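Local coordinates for protein CytC3 (Streptomyces, PDB 3GJA) that probably catalyses chlorination of unactivated carbon centres in biosynthesis as a nonheme iron halogenase with a beta-barrel fold, at residues Leu163-Gly168 with Ser236-Ala241; Gly145-Trp150 with Ala231-Ser236; Asn60-Ile65 with Tyr277-Asn282. All coordinates share one frame; numbering follows the deposited sequence.

Interaction 1 (Leu163-Gly168 with Ser236-Ala241); sequences LQLMPG and SNTMHA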
loop_
_atom_site.group_PDB
_atom_site.type_symbol
_atom_site.label_atom_id
_atom_site.label_comp_id
_atom_site.label_asym_id
_atom_site.label_seq_id
_atom_site.Cartn_x
_atom_site.Cartn_y
_atom_site.Cartn_z
ATOM N N LEU A 163 0.427 3.611 -14.125
ATOM C CA LEU A 163 -0.559 2.553 -13.996
ATOM C C LEU A 163 -1.753 2.827 -14.907
ATOM O O LEU A 163 -1.978 3.959 -15.345
ATOM C CB LEU A 163 -1.035 2.457 -12.539
ATOM C CG LEU A 163 0.046 2.271 -11.461
ATOM C CD1 LEU A 163 -0.555 2.481 -10.075
ATOM C CD2 LEU A 163 0.667 0.883 -11.582
ATOM N N GLN A 164 -2.516 1.776 -15.184
ATOM C CA GLN A 164 -3.706 1.868 -16.021
ATOM C C GLN A 164 -4.847 1.133 -15.322
ATOM O O GLN A 164 -4.686 -0.009 -14.889
ATOM C CB GLN A 164 -3.444 1.227 -17.376
ATOM C CG GLN A 164 -2.423 1.946 -18.216
ATOM C CD GLN A 164 -1.997 1.124 -19.408
ATOM O OE1 GLN A 164 -1.184 0.210 -19.283
ATOM N NE2 GLN A 164 -2.558 1.432 -20.572
ATOM N N LEU A 165 -5.984 1.804 -15.196
ATOM C CA LEU A 165 -7.168 1.228 -14.559
ATOM C C LEU A 165 -8.348 1.364 -15.519
ATOM O O LEU A 165 -8.330 2.211 -16.403
ATOM C CB LEU A 165 -7.509 1.975 -13.263
ATOM C CG LEU A 165 -6.642 1.891 -12.007
ATOM C CD1 LEU A 165 -6.390 0.440 -11.681
ATOM C CD2 LEU A 165 -5.339 2.624 -12.203
ATOM N N MET A 166 -9.365 0.526 -15.370
ATOM C CA MET A 166 -10.530 0.651 -16.237
ATOM C C MET A 166 -11.795 0.747 -15.395
ATOM O O MET A 166 -11.931 0.061 -14.381
ATOM C CB MET A 166 -10.635 -0.523 -17.229
ATOM C CG MET A 166 -10.759 -1.914 -16.622
ATOM S SD MET A 166 -11.260 -3.154 -17.877
ATOM C CE MET A 166 -9.911 -3.042 -19.058
ATOM N N PRO A 167 -12.727 1.622 -15.793
ATOM C CA PRO A 167 -13.996 1.827 -15.088
ATOM C C PRO A 167 -14.789 0.528 -15.006
ATOM O O PRO A 167 -14.345 -0.501 -15.509
ATOM C CB PRO A 167 -14.697 2.874 -15.944
ATOM C CG PRO A 167 -13.560 3.653 -16.512
ATOM C CD PRO A 167 -12.595 2.569 -16.909
ATOM N N GLY A 168 -15.961 0.577 -14.383
ATOM C CA GLY A 168 -16.769 -0.623 -14.264
ATOM C C GLY A 168 -16.104 -1.591 -13.311
ATOM O O GLY A 168 -14.922 -1.447 -13.008
ATOM N N SER A 236 -6.301 -4.054 -3.949
ATOM C CA SER A 236 -5.106 -4.697 -4.478
ATOM C C SER A 236 -5.388 -5.610 -5.678
ATOM O O SER A 236 -4.522 -5.806 -6.533
ATOM C CB SER A 236 -4.436 -5.512 -3.373
ATOM O OG SER A 236 -5.372 -6.405 -2.783
ATOM N N ASN A 237 -6.596 -6.162 -5.739
ATOM C CA ASN A 237 -6.969 -7.077 -6.818
ATOM C C ASN A 237 -7.765 -6.446 -7.961
ATOM O O ASN A 237 -8.321 -7.156 -8.797
ATOM C CB ASN A 237 -7.755 -8.256 -6.240
ATOM C CG ASN A 237 -9.067 -7.833 -5.615
ATOM O OD1 ASN A 237 -9.133 -6.832 -4.900
ATOM N ND2 ASN A 237 -10.122 -8.602 -5.868
ATOM N N THR A 238 -7.818 -5.119 -8.007
ATOM C CA THR A 238 -8.556 -4.449 -9.068
ATOM C C THR A 238 -7.871 -4.643 -10.416
ATOM O O THR A 238 -6.646 -4.611 -10.518
ATOM C CB THR A 238 -8.690 -2.940 -8.788
ATOM O OG1 THR A 238 -9.448 -2.754 -7.588
ATOM C CG2 THR A 238 -9.387 -2.235 -9.942
ATOM N N MET A 239 -8.674 -4.849 -11.448
ATOM C CA MET A 239 -8.162 -5.039 -12.797
ATOM C C MET A 239 -7.284 -3.855 -13.177
ATOM O O MET A 239 -7.720 -2.713 -13.112
ATOM C CB MET A 239 -9.327 -5.132 -13.784
ATOM C CG MET A 239 -8.918 -5.448 -15.214
ATOM S SD MET A 239 -8.211 -7.091 -15.337
ATOM C CE MET A 239 -9.673 -8.087 -15.205
ATOM N N HIS A 240 -6.043 -4.114 -13.564
ATOM C CA HIS A 240 -5.179 -3.018 -13.964
ATOM C C HIS A 240 -4.028 -3.467 -14.847
ATOM O O HIS A 240 -3.724 -4.658 -14.943
ATOM C CB HIS A 240 -4.619 -2.286 -12.741
ATOM C CG HIS A 240 -3.452 -2.971 -12.111
ATOM N ND1 HIS A 240 -3.584 -4.075 -11.299
ATOM C CD2 HIS A 240 -2.123 -2.711 -12.180
ATOM C CE1 HIS A 240 -2.389 -4.466 -10.892
ATOM N NE2 HIS A 240 -1.485 -3.655 -11.412
ATOM N N ALA A 241 -3.399 -2.486 -15.485
ATOM C CA ALA A 241 -2.264 -2.710 -16.365
ATOM C C ALA A 241 -1.285 -1.566 -16.135
ATOM O O ALA A 241 -1.502 -0.728 -15.268
ATOM C CB ALA A 241 -2.727 -2.724 -17.820
#
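Thr238 OG1 is the best-held polar atom, gripped by two hydrogen bonds, to the carbonyl oxygens Gly24 O and Trp235 O outside the contact. The turn it steadies leads into a small two-stranded antiparallel sheet, strand 163-165 against strand 240-242, beside the main sheet of a cupin-clan halogenase barrel. Gln164 and Ala241 form its hydrogen-bonded pair. Ala241 N donates to Gln164 O at 2.9 Å, nearly straight (165°), in the carbonyl plane and on a lone pair. The return bond, Gln164 N to Ala241 O, is shorter at 2.7 Å but bent to 142°, its donor standing above the carbonyl plane.

The Leu165 and His240 side chains lie alongside one another, pointing the same way, with His240 CB 3.4 Å from Leu165 CD1. The same CB sits 3.1 Å from Gln164 O. The His240 ring is set by a chi1 of 80°, with CG in the crowded position between backbone N and carbonyl carbon. Its ND1 donates to Thr238 O at 3.2 Å, in the ring plane and almost along the C=O axis, which fixes the ring's rotation and would leave NE2 with the lone pair. Together with the His118 ring that it meets, this is consistent with the two-histidine iron site of nonheme iron halogenases. Beyond the paired residues, Met166 SD reaches Met239 CG at 4.2 Å.

Interaction 2 (Gly145-Trp150 with Ala231-Ser236); sequences GTITVW and AVIFWS. With ACT (acetate ion), chain E.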
loop_
_atom_site.group_PDB
_atom_site.type_symbol
_atom_site.label_atom_id
_atom_site.label_comp_id
_atom_site.label_asym_id
_atom_site.label_seq_id
_atom_site.Cartn_x
_atom_site.Cartn_y
_atom_site.Cartn_z
ATOM N N GLY A 145 -8.573 -9.371 -0.256
ATOM C CA GLY A 145 -8.130 -8.092 -0.777
ATOM C C GLY A 145 -7.639 -7.119 0.283
ATOM O O GLY A 145 -7.885 -7.294 1.478
ATOM N N THR A 146 -6.938 -6.083 -0.162
ATOM C CA THR A 146 -6.412 -5.075 0.741
ATOM C C THR A 146 -6.424 -3.717 0.036
ATOM O O THR A 146 -5.984 -3.594 -1.106
ATOM C CB THR A 146 -4.973 -5.423 1.176
ATOM O OG1 THR A 146 -4.484 -4.427 2.084
ATOM C CG2 THR A 146 -4.047 -5.482 -0.036
ATOM N N ILE A 147 -6.960 -2.707 0.708
ATOM C CA ILE A 147 -7.011 -1.369 0.138
ATOM C C ILE A 147 -5.582 -0.866 0.023
ATOM O O ILE A 147 -4.853 -0.791 1.015
ATOM C CB ILE A 147 -7.829 -0.419 1.036
ATOM C CG1 ILE A 147 -9.300 -0.844 1.014
ATOM C CG2 ILE A 147 -7.684 1.029 0.561
ATOM C CD1 ILE A 147 -9.956 -0.687 -0.335
ATOM N N THR A 148 -5.190 -0.534 -1.201
ATOM C CA THR A 148 -3.845 -0.056 -1.490
ATOM C C THR A 148 -3.874 1.435 -1.796
ATOM O O THR A 148 -4.680 1.890 -2.602
ATOM C CB THR A 148 -3.258 -0.808 -2.718
ATOM O OG1 THR A 148 -3.303 -2.219 -2.474
ATOM C CG2 THR A 148 -1.820 -0.386 -2.993
ATOM N N VAL A 149 -3.010 2.191 -1.130
ATOM C CA VAL A 149 -2.904 3.627 -1.353
ATOM C C VAL A 149 -1.533 3.833 -1.998
ATOM O O VAL A 149 -0.501 3.717 -1.340
ATOM C CB VAL A 149 -2.983 4.417 -0.023
ATOM C CG1 VAL A 149 -2.900 5.916 -0.295
ATOM C CG2 VAL A 149 -4.276 4.086 0.693
ATOM N N TRP A 150 -1.542 4.124 -3.295
ATOM C CA TRP A 150 -0.322 4.311 -4.090
ATOM C C TRP A 150 -0.005 5.804 -4.244
ATOM O O TRP A 150 -0.639 6.497 -5.042
ATOM C CB TRP A 150 -0.553 3.698 -5.473
ATOM C CG TRP A 150 0.656 3.252 -6.236
ATOM C CD1 TRP A 150 1.125 1.972 -6.339
ATOM C CD2 TRP A 150 1.453 4.042 -7.128
ATOM N NE1 TRP A 150 2.152 1.910 -7.251
ATOM C CE2 TRP A 150 2.377 3.165 -7.753
ATOM C CE3 TRP A 150 1.476 5.402 -7.469
ATOM C CZ2 TRP A 150 3.310 3.604 -8.698
ATOM C CZ3 TRP A 150 2.409 5.842 -8.417
ATOM C CH2 TRP A 150 3.310 4.943 -9.019
ATOM N N ALA A 231 -2.186 10.502 -5.012
ATOM C CA ALA A 231 -2.266 9.066 -4.874
ATOM C C ALA A 231 -3.509 8.514 -5.540
ATOM O O ALA A 231 -4.467 9.242 -5.830
ATOM C CB ALA A 231 -2.278 8.685 -3.397
ATOM N N VAL A 232 -3.471 7.214 -5.796
ATOM C CA VAL A 232 -4.606 6.526 -6.354
ATOM C C VAL A 232 -4.894 5.451 -5.314
ATOM O O VAL A 232 -3.977 4.841 -4.767
ATOM C CB VAL A 232 -4.300 5.895 -7.736
ATOM C CG1 VAL A 232 -3.140 4.918 -7.637
ATOM C CG2 VAL A 232 -5.549 5.197 -8.264
ATOM N N ILE A 233 -6.164 5.257 -5.001
ATOM C CA ILE A 233 -6.543 4.257 -4.025
ATOM C C ILE A 233 -7.305 3.170 -4.761
ATOM O O ILE A 233 -8.202 3.462 -5.559
ATOM C CB ILE A 233 -7.432 4.869 -2.916
ATOM C CG1 ILE A 233 -6.696 6.047 -2.259
ATOM C CG2 ILE A 233 -7.782 3.798 -1.874
ATOM C CD1 ILE A 233 -7.464 6.718 -1.132
ATOM N N PHE A 234 -6.947 1.918 -4.498
ATOM C CA PHE A 234 -7.602 0.801 -5.164
ATOM C C PHE A 234 -7.470 -0.502 -4.404
ATOM O O PHE A 234 -6.550 -0.684 -3.601
ATOM C CB PHE A 234 -6.991 0.599 -6.555
ATOM C CG PHE A 234 -5.494 0.361 -6.540
ATOM C CD1 PHE A 234 -4.600 1.431 -6.577
ATOM C CD2 PHE A 234 -4.979 -0.934 -6.503
ATOM C CE1 PHE A 234 -3.212 1.217 -6.585
ATOM C CE2 PHE A 234 -3.591 -1.164 -6.509
ATOM C CZ PHE A 234 -2.707 -0.083 -6.551
ATOM N N TRP A 235 -8.400 -1.414 -4.662
ATOM C CA TRP A 235 -8.338 -2.733 -4.059
ATOM C C TRP A 235 -7.127 -3.371 -4.730
ATOM O O TRP A 235 -6.944 -3.236 -5.940
ATOM C CB TRP A 235 -9.584 -3.546 -4.402
ATOM C CG TRP A 235 -10.755 -3.292 -3.515
ATOM C CD1 TRP A 235 -11.942 -2.717 -3.868
ATOM C CD2 TRP A 235 -10.879 -3.660 -2.136
ATOM N NE1 TRP A 235 -12.799 -2.711 -2.798
ATOM C CE2 TRP A 235 -12.173 -3.284 -1.720
ATOM C CE3 TRP A 235 -10.020 -4.272 -1.212
ATOM C CZ2 TRP A 235 -12.635 -3.501 -0.416
ATOM C CZ3 TRP A 235 -10.480 -4.489 0.087
ATOM C CH2 TRP A 235 -11.778 -4.103 0.471
ATOM N N SER A 236 -6.301 -4.054 -3.949
ATOM C CA SER A 236 -5.106 -4.697 -4.478
ATOM C C SER A 236 -5.388 -5.610 -5.678
ATOM O O SER A 236 -4.522 -5.806 -6.533
ATOM C CB SER A 236 -4.436 -5.512 -3.373
ATOM O OG SER A 236 -5.372 -6.405 -2.783
HETATM C C ACT E . 2.854 -1.006 -9.454
HETATM O O ACT E . 3.831 -0.584 -10.282
HETATM O OXT ACT E . 2.575 -0.358 -8.482
HETATM C CH3 ACT E . 2.112 -2.288 -9.741
#
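The Trp235 indole carries Ile147 CD1 on one face, a CH-pi contact 3.5 Å from the centroid of the six-membered ring, while Thr146 N lies in plane at the indole edge and Phe143 meets it edge-to-face. This ring and its neighbours flank two antiparallel strands, 147-152 and 230-235, adjacent in the main sheet of the cupin-clan barrel. Phe234 has Thr148 CB over one face, 4.0 Å from the ring centroid and offset toward the rim, with Trp150 CB at its edge. At the edge of the Trp150 indole, which the Phe106 ring meets, NE1 donates to OXT of an acetate ion, probably from the crystallisation liquor, at 2.6 Å.

Thr148 with Phe234 and Trp150 with Val232 are hydrogen-bonded pairs; in the first, Thr148 N to Phe234 O is 2.8 Å and both bonds lie in the carbonyl planes.

Ile147, Val149, Ile233 and Trp235 share one face, where the Ile147 and Ile233 side chains cross obliquely, CG2 to CG2 at 3.7 Å, and helix 84-94 packs on top. On the other, with Thr148, Trp150 and Val232, the crowded chi1 of Phe234 (57°) turns one face of its ring to Thr148 CB. Strand 253-262 brings Arg259 against Thr146 and Ser236. Past the last strand pair, Ser236 N donates to Thr146 O and Ser236 OG accepts from Thr146 N at 3.1 Å. Thr146 CG2 fits tightly, 3.4 Å from Ser236 CB.

Interaction 3 (Asn60-Ile65 with Tyr277-Asn282); sequences NGKANI and YGDGIN. With ACT (acetate ion), chain C.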
loop_
_atom_site.group_PDB
_atom_site.type_symbol
_atom_site.label_atom_id
_atom_site.label_comp_id
_atom_site.label_asym_id
_atom_site.label_seq_id
_atom_site.Cartn_x
_atom_site.Cartn_y
_atom_site.Cartn_z
ATOM N N ASN A 60 18.441 -11.138 -0.505
ATOM C CA ASN A 60 18.155 -10.830 -1.901
ATOM C C ASN A 60 16.666 -10.979 -2.180
ATOM O O ASN A 60 16.247 -10.970 -3.333
ATOM C CB ASN A 60 18.937 -11.758 -2.842
ATOM C CG ASN A 60 20.443 -11.580 -2.731
ATOM O OD1 ASN A 60 20.955 -10.453 -2.764
ATOM N ND2 ASN A 60 21.166 -12.694 -2.611
ATOM N N GLY A 61 15.875 -11.115 -1.117
ATOM C CA GLY A 61 14.437 -11.273 -1.270
ATOM C C GLY A 61 13.722 -9.977 -1.593
ATOM O O GLY A 61 14.281 -8.892 -1.420
ATOM N N LYS A 62 12.480 -10.089 -2.060
ATOM C CA LYS A 62 11.679 -8.917 -2.417
ATOM C C LYS A 62 11.591 -7.894 -1.297
ATOM O O LYS A 62 11.735 -6.689 -1.527
ATOM C CB LYS A 62 10.247 -9.318 -2.785
ATOM C CG LYS A 62 10.103 -10.029 -4.098
ATOM C CD LYS A 62 8.659 -9.990 -4.575
ATOM C CE LYS A 62 7.712 -10.708 -3.624
ATOM N NZ LYS A 62 6.325 -10.730 -4.183
ATOM N N ALA A 63 11.330 -8.390 -0.090
ATOM C CA ALA A 63 11.182 -7.546 1.093
ATOM C C ALA A 63 12.325 -6.550 1.258
ATOM O O ALA A 63 12.112 -5.416 1.679
ATOM C CB ALA A 63 11.062 -8.419 2.340
ATOM N N ASN A 64 13.530 -6.980 0.914
ATOM C CA ASN A 64 14.713 -6.140 1.025
ATOM C C ASN A 64 14.902 -5.267 -0.221
ATOM O O ASN A 64 15.008 -4.038 -0.132
ATOM C CB ASN A 64 15.944 -7.030 1.230
ATOM C CG ASN A 64 17.188 -6.241 1.599
ATOM O OD1 ASN A 64 17.702 -5.458 0.799
ATOM N ND2 ASN A 64 17.680 -6.445 2.821
ATOM N N ILE A 65 14.932 -5.914 -1.381
ATOM C CA ILE A 65 15.138 -5.227 -2.647
ATOM C C ILE A 65 14.073 -4.179 -2.963
ATOM O O ILE A 65 14.383 -3.147 -3.544
ATOM C CB ILE A 65 15.223 -6.251 -3.794
ATOM C CG1 ILE A 65 16.333 -7.250 -3.486
ATOM C CG2 ILE A 65 15.516 -5.556 -5.121
ATOM C CD1 ILE A 65 17.692 -6.613 -3.296
ATOM N N TYR A 277 9.738 -16.011 7.030
ATOM C CA TYR A 277 8.514 -16.267 6.278
ATOM C C TYR A 277 8.715 -16.470 4.774
ATOM O O TYR A 277 7.876 -17.075 4.105
ATOM C CB TYR A 277 7.549 -15.103 6.519
ATOM C CG TYR A 277 6.180 -15.254 5.900
ATOM C CD1 TYR A 277 5.235 -16.130 6.441
ATOM C CD2 TYR A 277 5.814 -14.497 4.785
ATOM C CE1 TYR A 277 3.962 -16.245 5.888
ATOM C CE2 TYR A 277 4.546 -14.606 4.226
ATOM C CZ TYR A 277 3.626 -15.479 4.782
ATOM O OH TYR A 277 2.373 -15.584 4.229
ATOM N N GLY A 278 9.826 -15.969 4.242
ATOM C CA GLY A 278 10.080 -16.103 2.817
ATOM C C GLY A 278 10.111 -14.747 2.126
ATOM O O GLY A 278 9.519 -13.783 2.612
ATOM N N ASP A 279 10.790 -14.679 0.986
ATOM C CA ASP A 279 10.923 -13.439 0.221
ATOM C C ASP A 279 11.641 -12.378 1.046
ATOM O O ASP A 279 11.484 -11.183 0.816
ATOM C CB ASP A 279 9.551 -12.914 -0.224
ATOM C CG ASP A 279 8.941 -13.747 -1.334
ATOM O OD1 ASP A 279 9.647 -14.013 -2.330
ATOM O OD2 ASP A 279 7.759 -14.129 -1.221
ATOM N N GLY A 280 12.435 -12.831 2.009
ATOM C CA GLY A 280 13.173 -11.910 2.845
ATOM C C GLY A 280 12.365 -11.370 4.007
ATOM O O GLY A 280 12.849 -10.545 4.769
ATOM N N ILE A 281 11.130 -11.824 4.149
ATOM C CA ILE A 281 10.291 -11.370 5.246
ATOM C C ILE A 281 10.611 -12.126 6.535
ATOM O O ILE A 281 10.583 -13.358 6.566
ATOM C CB ILE A 281 8.797 -11.609 4.956
ATOM C CG1 ILE A 281 8.334 -10.749 3.786
ATOM C CG2 ILE A 281 7.973 -11.302 6.201
ATOM C CD1 ILE A 281 6.920 -11.064 3.351
ATOM N N ASN A 282 10.920 -11.389 7.593
ATOM C CA ASN A 282 11.181 -12.007 8.889
ATOM C C ASN A 282 10.234 -11.338 9.873
ATOM O O ASN A 282 10.410 -10.173 10.219
ATOM C CB ASN A 282 12.633 -11.806 9.317
ATOM C CG ASN A 282 12.958 -12.536 10.608
ATOM O OD1 ASN A 282 14.008 -13.165 10.729
ATOM N ND2 ASN A 282 12.060 -12.452 11.580
HETATM C C ACT C . 4.801 -11.283 -1.317
HETATM O O ACT C . 3.929 -10.258 -1.233
HETATM O OXT ACT C . 4.793 -12.009 -2.289
HETATM C CH3 ACT C . 5.786 -11.530 -0.203
HETATM O O HOH W 1 11.701 -12.359 -3.071
#
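A beta hairpin closed by a type I' turn, Gly278 to Ile281, docks against the N-terminal end of helix 62-65, with a classic bulge formed by Tyr277 and Gly278 facing Ile281. The turn's carbonyl, Asp279 O, accepts from Ala63 N at 2.9 Å, nearly along the C=O axis (158° at the hydrogen), so it serves an N-H of the first helical turn. Gly61, the N-cap residue, meets Gly280 so closely that a CB on Gly61 would clash with the turn. Ala63 CB adds an apolar touch to Ile281 CG1 at 3.9 Å.

The Asp279 carboxylate works on two sides: OD1 takes a hydrogen from a water at 2.7 Å that in turn accepts from Lys62 N at 2.6 Å, and OD2 is bonded to Ala126 N. An alanine in place of Asp279 would lose both carboxylate links and would probably loosen the turn's seat against Lys62 and Ala126, though the backbone bond to Ala63 N could remain. Lys62, bent at chi3, sends NZ to OXT of an acetate ion, probably from the crystallisation liquor, at 2.8 Å; Arg102 also binds it. The carboxylate beside a helix N-terminus and near a lysine is likely to be stabilised in its charged form.

Interactions 1 and 2 are neighbours that share Ser236 and touch where Leu163 CD1 packs on Trp150 CE2. Their segments alternate along the chain, strand 230-235 leading through Ser236 into the 236-241 segment. Interaction 2 is the buried one, two neighbouring strands of the main sheet joined by regular backbone bonds and flanked by aromatic and aliphatic side chains. Interaction 1 is only partly buried, a brief strand pairing beside a histidine. Interaction 3, also partly buried, has its centre about 17 Å from the chain centre, against about 6 Å for interaction 2, and closes a long loop of chain enclosing both others; there a hairpin meets a helix start through a carbonyl, a water and charged groups.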